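Side-chain contact in CLIP-associating protein 2 (Mus musculus, PDB 3WOZ), which probably binds tubulin through its TOG domains, built of HEAT repeats, and contributes to the control of microtubule dynamics: residues E201-T204 against P205-T208. Numbering follows the deposited sequence.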
ATOM      1  N   GLU A 201       0.334  21.614   0.711  1.00 62.16           N
ATOM      2  CA  GLU A 201       1.360  22.143  -0.188  1.00 62.50           C
ATOM      3  C   GLU A 201       1.243  21.608  -1.617  1.00 62.56           C
ATOM      4  O   GLU A 201       1.705  22.253  -2.561  1.00 62.57           O
ATOM      5  CB  GLU A 201       2.764  21.888   0.375  1.00 62.64           C
ATOM      6  CG  GLU A 201       3.140  22.809   1.538  1.00 63.71           C
ATOM      7  CD  GLU A 201       4.561  22.599   2.046  1.00 65.23           C
ATOM      8  OE1 GLU A 201       4.741  22.544   3.280  1.00 65.91           O
ATOM      9  OE2 GLU A 201       5.497  22.492   1.221  1.00 65.84           O
ATOM     10  N   LEU A 202       0.622  20.439  -1.774  1.00 62.60           N
ATOM     11  CA  LEU A 202       0.402  19.853  -3.094  1.00 62.71           C
ATOM     12  C   LEU A 202      -0.654  20.625  -3.883  1.00 63.01           C
ATOM     13  O   LEU A 202      -0.426  21.008  -5.032  1.00 63.20           O
ATOM     14  CB  LEU A 202       0.000  18.377  -2.982  1.00 62.48           C
ATOM     15  CG  LEU A 202      -0.444  17.680  -4.271  1.00 62.03           C
ATOM     16  CD1 LEU A 202       0.733  17.437  -5.208  1.00 61.91           C
ATOM     17  CD2 LEU A 202      -1.156  16.381  -3.959  1.00 61.86           C
ATOM     18  N   ASN A 203      -1.809  20.842  -3.258  1.00 63.28           N
ATOM     19  CA  ASN A 203      -2.910  21.560  -3.888  1.00 63.55           C
ATOM     20  C   ASN A 203      -3.621  22.442  -2.865  1.00 63.85           C
ATOM     21  O   ASN A 203      -4.639  22.052  -2.288  1.00 63.71           O
ATOM     22  CB  ASN A 203      -3.887  20.575  -4.540  1.00 63.41           C
ATOM     23  CG  ASN A 203      -4.828  21.245  -5.526  1.00 63.18           C
ATOM     24  OD1 ASN A 203      -5.171  22.420  -5.386  1.00 63.24           O
ATOM     25  ND2 ASN A 203      -5.262  20.491  -6.525  1.00 62.52           N
ATOM     26  N   THR A 204      -3.062  23.630  -2.644  1.00 64.32           N
ATOM     27  CA  THR A 204      -3.579  24.577  -1.655  1.00 64.74           C
ATOM     28  C   THR A 204      -5.073  24.905  -1.849  1.00 65.17           C
ATOM     29  O   THR A 204      -5.868  24.648  -0.942  1.00 65.13           O
ATOM     30  CB  THR A 204      -2.710  25.863  -1.582  1.00 64.69           C
ATOM     31  OG1 THR A 204      -1.339  25.506  -1.361  1.00 64.68           O
ATOM     32  CG2 THR A 204      -3.178  26.778  -0.457  1.00 64.64           C
ATOM     33  N   PRO A 205      -5.463  25.449  -3.027  1.00 65.60           N
ATOM     34  CA  PRO A 205      -6.867  25.833  -3.214  1.00 65.97           C
ATOM     35  C   PRO A 205      -7.859  24.693  -2.974  1.00 66.35           C
ATOM     36  O   PRO A 205      -8.852  24.889  -2.272  1.00 66.37           O
ATOM     37  CB  PRO A 205      -6.913  26.294  -4.675  1.00 65.95           C
ATOM     38  CG  PRO A 205      -5.540  26.770  -4.951  1.00 65.84           C
ATOM     39  CD  PRO A 205      -4.654  25.806  -4.210  1.00 65.69           C
ATOM     40  N   GLU A 206      -7.577  23.514  -3.524  1.00 66.80           N
ATOM     41  CA  GLU A 206      -8.457  22.356  -3.358  1.00 67.24           C
ATOM     42  C   GLU A 206      -8.493  21.857  -1.911  1.00 67.70           C
ATOM     43  O   GLU A 206      -9.498  21.299  -1.471  1.00 67.72           O
ATOM     44  CB  GLU A 206      -8.056  21.227  -4.313  1.00 67.03           C
ATOM     45  CG  GLU A 206      -9.106  20.133  -4.497  1.00 66.80           C
ATOM     46  CD  GLU A 206     -10.235  20.509  -5.456  1.00 66.32           C
ATOM     47  OE1 GLU A 206     -11.170  19.696  -5.605  1.00 65.18           O
ATOM     48  OE2 GLU A 206     -10.195  21.601  -6.065  1.00 66.30           O
ATOM     49  N   PHE A 207      -7.397  22.063  -1.181  1.00 68.33           N
ATOM     50  CA  PHE A 207      -7.342  21.703   0.236  1.00 68.96           C
ATOM     51  C   PHE A 207      -8.070  22.726   1.105  1.00 69.46           C
ATOM     52  O   PHE A 207      -8.645  22.370   2.135  1.00 69.40           O
ATOM     53  CB  PHE A 207      -5.899  21.541   0.722  1.00 68.84           C
ATOM     54  CG  PHE A 207      -5.787  20.854   2.056  1.00 68.79           C
ATOM     55  CD1 PHE A 207      -5.755  21.591   3.236  1.00 68.62           C
ATOM     56  CD2 PHE A 207      -5.727  19.467   2.133  1.00 68.64           C
ATOM     57  CE1 PHE A 207      -5.660  20.957   4.467  1.00 68.46           C
ATOM     58  CE2 PHE A 207      -5.634  18.825   3.363  1.00 68.56           C
ATOM     59  CZ  PHE A 207      -5.600  19.573   4.532  1.00 68.58           C
ATOM     60  N   THR A 208      -8.026  23.993   0.695  1.00 70.20           N
ATOM     61  CA  THR A 208      -8.751  25.061   1.384  1.00 71.02           C
ATOM     62  C   THR A 208     -10.260  24.824   1.272  1.00 71.51           C
ATOM     63  O   THR A 208     -11.001  25.015   2.240  1.00 71.62           O
ATOM     64  CB  THR A 208      -8.374  26.454   0.828  1.00 71.04           C
ATOM     65  OG1 THR A 208      -6.950  26.541   0.679  1.00 71.21           O
ATOM     66  CG2 THR A 208      -8.843  27.566   1.767  1.00 71.18           C
TER
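Asn-203 breaks out of helical geometry between helix 186-202 and helix 204-212, and from this N-cap position its carbonyl O accepts the amide N of Phe-207 at 3.0 Å, while Thr-204 O takes Thr-208 N at 2.8 Å. The Asn-203 side chain, CG anti to the backbone N (chi1 -164°), folds toward the new helix, where OD1 receives Glu-206 N at 3.2 Å. The amide hydrogen reaches OD1 from well above the carbonyl plane, yet the N-H points fairly straight at it, 158° at the hydrogen. Glu-206 CB lies over the same face of the amide, 3.4 Å from Asn-203 CG; the carboxylate turns away, and its OE1 accepts from Asn-165 N. Asn-203 ND2 donates to Pro-160 O, tying the cap to the loop between helix 141-155 and helix 167-179. The Thr-204 and Thr-208 side chains run alongside each other in the same direction: Thr-208 OG1 curls back to donate to Thr-204 O at 2.7 Å, so two donors grip that carbonyl. Thr-204 OG1 instead bonds to Phe-200 O in the preceding helix. Pro-205, in the first turn, has no amide hydrogen that would need a partner. An alanine at Asn-203 is likely to leave Glu-206 N uncapped and Pro-160 O without its donor. The buried asparagine amide thus uses both its oxygen and its nitrogen, which fixes how it is turned within this corner of the HEAT-repeat array.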